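Local coordinates for protein fasciclin-1 (Drosophila melanogaster, PDB 1O70) that mediates neural cell adhesion as a GPI-anchored membrane glycoprotein, this piece comprising its third and fourth FAS1 domains, at residues Q205-D210 against D304-E309; L235-K240 against P260-S265. All coordinates share one frame; numbering follows the deposited sequence.

Interaction 1 of 2, residues Q205-D210 against D304-E309; sequences QKTELD and DYPLLE
The phenol ring of Tyr305 meets Lys206 at its edge, where CE1 stands 4.1 Å from Lys206 CB, close to the plane of the ring. One face is taken by the residue next in the chain: Pro306 CD lies 3.4 Å above the plane, displaced toward the rim. The Asp210 carboxylate is turned steeply against the ring, the two planes 73° apart, and its OD2 is 3.1 Å from Tyr305 OH. Thr207 approaches obliquely, its OG1 3.3 Å from Tyr305 CE1 and equally near to Pro306 CG. The polar partner of this hydroxyl is Gly203 O, one turn back in the helix, to which OG1 is hydrogen-bonded. The Thr207 methyl, CG2, anti to the backbone N, touches Leu308 CD2 at 4.2 Å, the two side chains crossing at about a right angle. The extended chain of Lys206 runs on to a water, which accepts from NZ at 2.9 Å and donates to Asp304 O. Beyond the two segments, Tyr305 also packs on Tyr211 and Ile286. An alanine at Tyr305 would probably open a gap between helix and loop, because Lys206 CB, Thr207 OG1 and Asp210 OD2 would all lose the ring or hydroxyl they now meet. The contact thus joins helix 201-210 to the loop that follows strand 298-303, within the fourth FAS1 domain. Its chemistry is mixed: a tyrosine ring and aliphatic groups supply the packing, and the carboxylate and hydroxyl meet at the exposed Asp210 end. The Lys206 ammonium reaches the loop backbone through water, consistent with a contact made by packing and a water bridge, with no direct charge pair between the two segments.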
ATOM      1  N   GLN A 205      -8.070 -15.105  -8.011  1.00 25.40           N
ATOM      2  CA  GLN A 205      -7.910 -16.563  -8.059  1.00 25.05           C
ATOM      3  C   GLN A 205      -9.117 -17.206  -7.403  1.00 25.18           C
ATOM      4  O   GLN A 205      -9.614 -18.230  -7.858  1.00 25.35           O
ATOM      5  CB  GLN A 205      -6.618 -16.994  -7.349  1.00 25.30           C
ATOM      6  CG  GLN A 205      -5.354 -16.486  -8.030  1.00 29.07           C
ATOM      7  CD  GLN A 205      -4.118 -16.558  -7.142  1.00 31.49           C
ATOM      8  OE1 GLN A 205      -3.133 -15.855  -7.374  1.00 33.14           O
ATOM      9  NE2 GLN A 205      -4.166 -17.407  -6.121  1.00 33.16           N
ATOM     10  N   LYS A 206      -9.596 -16.588  -6.330  1.00 25.17           N
ATOM     11  CA  LYS A 206     -10.767 -17.110  -5.648  1.00 26.98           C
ATOM     12  C   LYS A 206     -11.976 -17.009  -6.575  1.00 29.63           C
ATOM     13  O   LYS A 206     -12.814 -17.916  -6.616  1.00 31.84           O
ATOM     14  CB  LYS A 206     -11.028 -16.325  -4.378  1.00 26.99           C
ATOM     15  CG  LYS A 206     -10.039 -16.638  -3.279  1.00 28.57           C
ATOM     16  CD  LYS A 206     -10.307 -15.767  -2.071  1.00 27.57           C
ATOM     17  CE  LYS A 206      -9.354 -16.089  -0.932  1.00 29.00           C
ATOM     18  NZ  LYS A 206      -9.589 -15.189   0.244  1.00 30.06           N
ATOM     19  N   THR A 207     -12.052 -15.913  -7.326  1.00 28.00           N
ATOM     20  CA  THR A 207     -13.141 -15.693  -8.261  1.00 29.85           C
ATOM     21  C   THR A 207     -13.088 -16.745  -9.369  1.00 32.72           C
ATOM     22  O   THR A 207     -14.123 -17.136  -9.919  1.00 32.43           O
ATOM     23  CB  THR A 207     -13.044 -14.293  -8.875  1.00 28.71           C
ATOM     24  OG1 THR A 207     -13.179 -13.320  -7.837  1.00 27.72           O
ATOM     25  CG2 THR A 207     -14.127 -14.082  -9.915  1.00 26.97           C
ATOM     26  N   GLU A 208     -11.882 -17.205  -9.692  1.00 32.10           N
ATOM     27  CA  GLU A 208     -11.722 -18.228 -10.718  1.00 34.71           C
ATOM     28  C   GLU A 208     -12.371 -19.530 -10.247  1.00 34.75           C
ATOM     29  O   GLU A 208     -12.951 -20.261 -11.047  1.00 33.33           O
ATOM     30  CB  GLU A 208     -10.236 -18.465 -11.018  1.00 37.41           C
ATOM     31  CG  GLU A 208      -9.962 -19.166 -12.354  1.00 43.92           C
ATOM     32  CD  GLU A 208     -10.168 -20.674 -12.299  1.00 50.07           C
ATOM     33  OE1 GLU A 208     -10.312 -21.303 -13.377  1.00 52.99           O
ATOM     34  OE2 GLU A 208     -10.167 -21.241 -11.181  1.00 53.45           O
ATOM     35  N   LEU A 209     -12.265 -19.820  -8.951  1.00 34.47           N
ATOM     36  CA  LEU A 209     -12.860 -21.032  -8.399  1.00 34.79           C
ATOM     37  C   LEU A 209     -14.375 -20.898  -8.351  1.00 35.98           C
ATOM     38  O   LEU A 209     -15.093 -21.853  -8.627  1.00 36.51           O
ATOM     39  CB  LEU A 209     -12.333 -21.301  -6.990  1.00 32.39           C
ATOM     40  CG  LEU A 209     -10.828 -21.568  -6.872  1.00 34.05           C
ATOM     41  CD1 LEU A 209     -10.414 -21.582  -5.401  1.00 29.38           C
ATOM     42  CD2 LEU A 209     -10.493 -22.889  -7.537  1.00 30.53           C
ATOM     43  N   ASP A 210     -14.859 -19.708  -8.013  1.00 36.13           N
ATOM     44  CA  ASP A 210     -16.296 -19.479  -7.919  1.00 37.02           C
ATOM     45  C   ASP A 210     -17.007 -19.444  -9.261  1.00 38.19           C
ATOM     46  O   ASP A 210     -18.087 -20.013  -9.417  1.00 40.42           O
ATOM     47  CB  ASP A 210     -16.595 -18.155  -7.208  1.00 36.52           C
ATOM     48  CG  ASP A 210     -16.369 -18.217  -5.714  1.00 37.30           C
ATOM     49  OD1 ASP A 210     -16.744 -19.242  -5.096  1.00 37.63           O
ATOM     50  OD2 ASP A 210     -15.838 -17.221  -5.155  1.00 38.30           O
ATOM     51  N   ASP A 304      -9.662  -8.058  -0.540  1.00 26.45           N
ATOM     52  CA  ASP A 304      -9.585  -9.522  -0.578  1.00 29.07           C
ATOM     53  C   ASP A 304     -10.369 -10.185  -1.693  1.00 30.96           C
ATOM     54  O   ASP A 304     -10.034 -11.289  -2.126  1.00 29.86           O
ATOM     55  CB  ASP A 304     -10.074 -10.110   0.746  1.00 30.27           C
ATOM     56  CG  ASP A 304      -8.983 -10.198   1.795  1.00 36.01           C
ATOM     57  OD1 ASP A 304      -9.340 -10.240   2.994  1.00 40.84           O
ATOM     58  OD2 ASP A 304      -7.779 -10.266   1.440  1.00 38.34           O
ATOM     59  N   TYR A 305     -11.423  -9.518  -2.143  1.00 33.03           N
ATOM     60  CA  TYR A 305     -12.282 -10.071  -3.177  1.00 34.14           C
ATOM     61  C   TYR A 305     -12.878  -8.905  -3.955  1.00 32.52           C
ATOM     62  O   TYR A 305     -13.187  -7.858  -3.386  1.00 32.96           O
ATOM     63  CB  TYR A 305     -13.396 -10.895  -2.520  1.00 37.33           C
ATOM     64  CG  TYR A 305     -14.152 -11.819  -3.452  1.00 41.84           C
ATOM     65  CD1 TYR A 305     -13.583 -13.018  -3.890  1.00 42.23           C
ATOM     66  CD2 TYR A 305     -15.437 -11.487  -3.916  1.00 43.15           C
ATOM     67  CE1 TYR A 305     -14.270 -13.864  -4.765  1.00 43.67           C
ATOM     68  CE2 TYR A 305     -16.131 -12.330  -4.795  1.00 42.97           C
ATOM     69  CZ  TYR A 305     -15.539 -13.514  -5.215  1.00 43.18           C
ATOM     70  OH  TYR A 305     -16.195 -14.342  -6.104  1.00 41.28           O
ATOM     71  N   PRO A 306     -13.052  -9.075  -5.269  1.00 31.06           N
ATOM     72  CA  PRO A 306     -13.613  -8.022  -6.122  1.00 31.01           C
ATOM     73  C   PRO A 306     -15.101  -7.768  -5.877  1.00 30.34           C
ATOM     74  O   PRO A 306     -15.829  -8.673  -5.479  1.00 28.75           O
ATOM     75  CB  PRO A 306     -13.336  -8.547  -7.527  1.00 30.89           C
ATOM     76  CG  PRO A 306     -13.427 -10.030  -7.347  1.00 29.30           C
ATOM     77  CD  PRO A 306     -12.696 -10.264  -6.061  1.00 28.87           C
ATOM     78  N   LEU A 307     -15.541  -6.530  -6.081  1.00 32.74           N
ATOM     79  CA  LEU A 307     -16.951  -6.201  -5.906  1.00 36.52           C
ATOM     80  C   LEU A 307     -17.709  -6.902  -7.032  1.00 38.77           C
ATOM     81  O   LEU A 307     -17.911  -6.325  -8.099  1.00 39.25           O
ATOM     82  CB  LEU A 307     -17.152  -4.689  -6.001  1.00 34.66           C
ATOM     83  CG  LEU A 307     -16.381  -3.910  -4.941  1.00 35.05           C
ATOM     84  CD1 LEU A 307     -16.453  -2.425  -5.231  1.00 34.71           C
ATOM     85  CD2 LEU A 307     -16.944  -4.230  -3.561  1.00 34.41           C
ATOM     86  N   LEU A 308     -18.119  -8.146  -6.796  1.00 42.05           N
ATOM     87  CA  LEU A 308     -18.822  -8.919  -7.810  1.00 47.35           C
ATOM     88  C   LEU A 308     -19.921  -9.817  -7.239  1.00 51.86           C
ATOM     89  O   LEU A 308     -19.727 -10.479  -6.219  1.00 54.14           O
ATOM     90  CB  LEU A 308     -17.810  -9.768  -8.589  1.00 45.59           C
ATOM     91  CG  LEU A 308     -18.179 -10.266  -9.990  1.00 45.42           C
ATOM     92  CD1 LEU A 308     -18.407  -9.086 -10.916  1.00 45.74           C
ATOM     93  CD2 LEU A 308     -17.065 -11.149 -10.524  1.00 45.79           C
ATOM     94  N   GLU A 309     -21.079  -9.816  -7.896  1.00 56.25           N
ATOM     95  CA  GLU A 309     -22.227 -10.644  -7.506  1.00 60.81           C
ATOM     96  C   GLU A 309     -22.418 -11.612  -8.671  1.00 64.02           C
ATOM     97  O   GLU A 309     -21.841 -11.400  -9.735  1.00 64.70           O
ATOM     98  CB  GLU A 309     -23.479  -9.776  -7.348  1.00 60.78           C
ATOM     99  CG  GLU A 309     -23.336  -8.657  -6.339  1.00 61.75           C
ATOM    100  CD  GLU A 309     -24.555  -7.756  -6.282  1.00 63.06           C
ATOM    101  OE1 GLU A 309     -24.855  -7.092  -7.296  1.00 63.98           O
ATOM    102  OE2 GLU A 309     -25.212  -7.712  -5.219  1.00 63.87           O
TER
HETATM  103  O   HOH W   1      -7.900 -13.100  -0.888  1.00 26.85           O

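Interaction 2 of 2, residues L235-K240 against P260-S265; sequences LAISDK and PTFRDS
Ile237 and Phe262 lie side by side and point the same way, with the methyl CD1 of Ile237 in the plane of the Phe262 ring, at its edge, 3.8 Å from Phe262 CD1. Phe262 CG is anti to the backbone N (chi1 -166°), and the ring that follows it presents its edge to the isoleucine. Arg263 NE also lies at the ring edge. Beside this pair the backbones meet directly: Ile237 N donates to Pro260 O at 3.0 Å. The same carbonyl receives a CA-H...O contact from Ala236, and Leu235 O takes one from Thr261 CA at 3.3 Å. Pro260 meets the strand through CB, which is 3.7 Å from Ile237 O. The side chain of Thr261 starts away from the strand, though its CB still touches Leu235 O at 3.6 Å; OG1 accepts from Asp264 N at 3.0 Å, an ST motif. Thr261 N in turn donates to Asp264 O, closing the turn between strands 257-260 and 265-273. Strands 235-238 and 257-260 are the two outermost of the domain's seven-stranded mixed sheet, so the bond at Pro260 brings opposite edges of one curled sheet together, consistent with the beta-wedge of the FAS1 fold.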
ATOM      1  N   LEU A 235     -13.486   2.020  -9.156  1.00 30.01           N
ATOM      2  CA  LEU A 235     -12.801   3.304  -9.261  1.00 30.16           C
ATOM      3  C   LEU A 235     -13.597   4.563  -8.968  1.00 31.96           C
ATOM      4  O   LEU A 235     -14.481   4.947  -9.734  1.00 35.47           O
ATOM      5  CB  LEU A 235     -12.181   3.436 -10.656  1.00 27.18           C
ATOM      6  CG  LEU A 235     -11.292   4.664 -10.875  1.00 27.10           C
ATOM      7  CD1 LEU A 235     -10.052   4.551  -9.995  1.00 24.05           C
ATOM      8  CD2 LEU A 235     -10.904   4.767 -12.348  1.00 23.99           C
ATOM      9  N   ALA A 236     -13.250   5.213  -7.861  1.00 32.80           N
ATOM     10  CA  ALA A 236     -13.895   6.449  -7.442  1.00 34.87           C
ATOM     11  C   ALA A 236     -13.094   7.639  -7.956  1.00 37.74           C
ATOM     12  O   ALA A 236     -11.891   7.738  -7.720  1.00 38.25           O
ATOM     13  CB  ALA A 236     -13.987   6.501  -5.926  1.00 33.52           C
ATOM     14  N   ILE A 237     -13.766   8.553  -8.645  1.00 41.12           N
ATOM     15  CA  ILE A 237     -13.100   9.720  -9.211  1.00 42.52           C
ATOM     16  C   ILE A 237     -13.676  11.027  -8.684  1.00 43.94           C
ATOM     17  O   ILE A 237     -14.850  11.320  -8.903  1.00 45.26           O
ATOM     18  CB  ILE A 237     -13.231   9.718 -10.751  1.00 41.59           C
ATOM     19  CG1 ILE A 237     -12.760   8.361 -11.302  1.00 41.19           C
ATOM     20  CG2 ILE A 237     -12.442  10.876 -11.343  1.00 37.72           C
ATOM     21  CD1 ILE A 237     -12.999   8.156 -12.799  1.00 40.48           C
ATOM     22  N   SER A 238     -12.860  11.802  -7.976  1.00 44.22           N
ATOM     23  CA  SER A 238     -13.302  13.098  -7.461  1.00 46.03           C
ATOM     24  C   SER A 238     -12.115  14.050  -7.329  1.00 47.86           C
ATOM     25  O   SER A 238     -11.017  13.764  -7.813  1.00 48.86           O
ATOM     26  CB  SER A 238     -14.038  12.959  -6.118  1.00 44.97           C
ATOM     27  OG  SER A 238     -13.178  12.703  -5.032  1.00 45.91           O
ATOM     28  N   ASP A 239     -12.337  15.201  -6.710  1.00 48.82           N
ATOM     29  CA  ASP A 239     -11.270  16.177  -6.550  1.00 50.79           C
ATOM     30  C   ASP A 239     -10.357  15.782  -5.392  1.00 51.61           C
ATOM     31  O   ASP A 239      -9.247  16.300  -5.262  1.00 52.86           O
ATOM     32  CB  ASP A 239     -11.867  17.572  -6.321  1.00 50.08           C
ATOM     33  CG  ASP A 239     -12.741  17.634  -5.084  1.00 51.86           C
ATOM     34  OD1 ASP A 239     -13.356  16.601  -4.737  1.00 51.53           O
ATOM     35  OD2 ASP A 239     -12.827  18.717  -4.469  1.00 52.15           O
ATOM     36  N   LYS A 240     -10.823  14.861  -4.555  1.00 50.91           N
ATOM     37  CA  LYS A 240     -10.021  14.415  -3.422  1.00 51.54           C
ATOM     38  C   LYS A 240      -9.929  12.889  -3.324  1.00 50.49           C
ATOM     39  O   LYS A 240     -10.656  12.165  -4.005  1.00 49.48           O
ATOM     40  CB  LYS A 240     -10.587  14.977  -2.117  1.00 51.85           C
ATOM     41  CG  LYS A 240     -11.958  14.472  -1.750  1.00 54.57           C
ATOM     42  CD  LYS A 240     -12.412  15.074  -0.439  1.00 56.11           C
ATOM     43  CE  LYS A 240     -13.793  14.563  -0.063  1.00 59.48           C
ATOM     44  NZ  LYS A 240     -14.285  15.169   1.210  1.00 60.41           N
ATOM     45  N   PRO A 260     -18.471   8.880  -6.182  1.00 45.71           N
ATOM     46  CA  PRO A 260     -18.716   8.959  -7.624  1.00 45.89           C
ATOM     47  C   PRO A 260     -17.795   7.998  -8.351  1.00 47.69           C
ATOM     48  O   PRO A 260     -16.606   7.956  -8.053  1.00 48.69           O
ATOM     49  CB  PRO A 260     -18.362  10.406  -7.967  1.00 45.23           C
ATOM     50  CG  PRO A 260     -18.477  11.135  -6.661  1.00 46.41           C
ATOM     51  CD  PRO A 260     -17.935  10.153  -5.670  1.00 46.08           C
ATOM     52  N   THR A 261     -18.328   7.209  -9.278  1.00 50.04           N
ATOM     53  CA  THR A 261     -17.475   6.311 -10.044  1.00 52.76           C
ATOM     54  C   THR A 261     -17.397   6.974 -11.406  1.00 54.80           C
ATOM     55  O   THR A 261     -17.664   8.170 -11.522  1.00 55.51           O
ATOM     56  CB  THR A 261     -18.070   4.916 -10.218  1.00 52.96           C
ATOM     57  OG1 THR A 261     -19.220   4.992 -11.065  1.00 55.94           O
ATOM     58  CG2 THR A 261     -18.452   4.329  -8.870  1.00 54.06           C
ATOM     59  N   PHE A 262     -17.065   6.215 -12.444  1.00 57.48           N
ATOM     60  CA  PHE A 262     -16.960   6.813 -13.769  1.00 60.44           C
ATOM     61  C   PHE A 262     -18.302   7.246 -14.362  1.00 61.37           C
ATOM     62  O   PHE A 262     -18.498   8.419 -14.682  1.00 60.39           O
ATOM     63  CB  PHE A 262     -16.271   5.854 -14.738  1.00 61.94           C
ATOM     64  CG  PHE A 262     -15.825   6.510 -16.016  1.00 62.82           C
ATOM     65  CD1 PHE A 262     -14.861   7.519 -15.994  1.00 64.10           C
ATOM     66  CD2 PHE A 262     -16.348   6.107 -17.245  1.00 63.30           C
ATOM     67  CE1 PHE A 262     -14.420   8.118 -17.179  1.00 63.91           C
ATOM     68  CE2 PHE A 262     -15.916   6.696 -18.439  1.00 63.41           C
ATOM     69  CZ  PHE A 262     -14.949   7.703 -18.406  1.00 63.73           C
ATOM     70  N   ARG A 263     -19.225   6.299 -14.500  1.00 62.42           N
ATOM     71  CA  ARG A 263     -20.526   6.591 -15.078  1.00 63.42           C
ATOM     72  C   ARG A 263     -21.668   6.464 -14.077  1.00 62.74           C
ATOM     73  O   ARG A 263     -22.835   6.630 -14.432  1.00 62.94           O
ATOM     74  CB  ARG A 263     -20.768   5.674 -16.287  1.00 65.72           C
ATOM     75  CG  ARG A 263     -19.766   5.879 -17.422  1.00 69.46           C
ATOM     76  CD  ARG A 263     -19.686   4.665 -18.345  1.00 74.55           C
ATOM     77  NE  ARG A 263     -18.567   4.768 -19.286  1.00 78.92           N
ATOM     78  CZ  ARG A 263     -18.096   3.757 -20.017  1.00 81.57           C
ATOM     79  NH1 ARG A 263     -18.643   2.548 -19.919  1.00 82.04           N
ATOM     80  NH2 ARG A 263     -17.078   3.952 -20.851  1.00 81.75           N
ATOM     81  N   ASP A 264     -21.340   6.185 -12.822  1.00 62.46           N
ATOM     82  CA  ASP A 264     -22.375   6.055 -11.808  1.00 61.84           C
ATOM     83  C   ASP A 264     -21.850   6.445 -10.434  1.00 59.56           C
ATOM     84  O   ASP A 264     -21.252   7.510 -10.268  1.00 59.03           O
ATOM     85  CB  ASP A 264     -22.909   4.618 -11.777  1.00 65.16           C
ATOM     86  CG  ASP A 264     -24.326   4.548 -11.264  1.00 70.38           C
ATOM     87  OD1 ASP A 264     -24.585   5.072 -10.153  1.00 73.95           O
ATOM     88  OD2 ASP A 264     -25.191   3.983 -11.974  1.00 73.66           O
ATOM     89  N   SER A 265     -22.093   5.589  -9.446  1.00 56.07           N
ATOM     90  CA  SER A 265     -21.633   5.839  -8.085  1.00 52.57           C
ATOM     91  C   SER A 265     -21.397   4.518  -7.361  1.00 50.21           C
ATOM     92  O   SER A 265     -21.783   3.457  -7.842  1.00 49.42           O
ATOM     93  CB  SER A 265     -22.654   6.688  -7.314  1.00 51.90           C
ATOM     94  OG  SER A 265     -23.886   6.010  -7.136  1.00 52.93           O
TER

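How the interactions relate
Both contacts belong to the fourth FAS1 domain, and the chain between the segments of interaction 1 contains both segments of interaction 2. Their centres are about 22 Å apart and their nearest atoms about 7 Å, with no touch. One connection runs through Arg233 and His234, just before 235-240: Arg233 NH1 hydrogen-bonds to Leu307 O and His234 NE2 to Leu307 N, so the loop of interaction 1 is tied to the chain entering the edge strand of interaction 2. No active site or binding pocket is known at either contact; a sulfate ion, probably from the crystallisation liquor, lies about 6 Å from the Thr261 side chain in interaction 2.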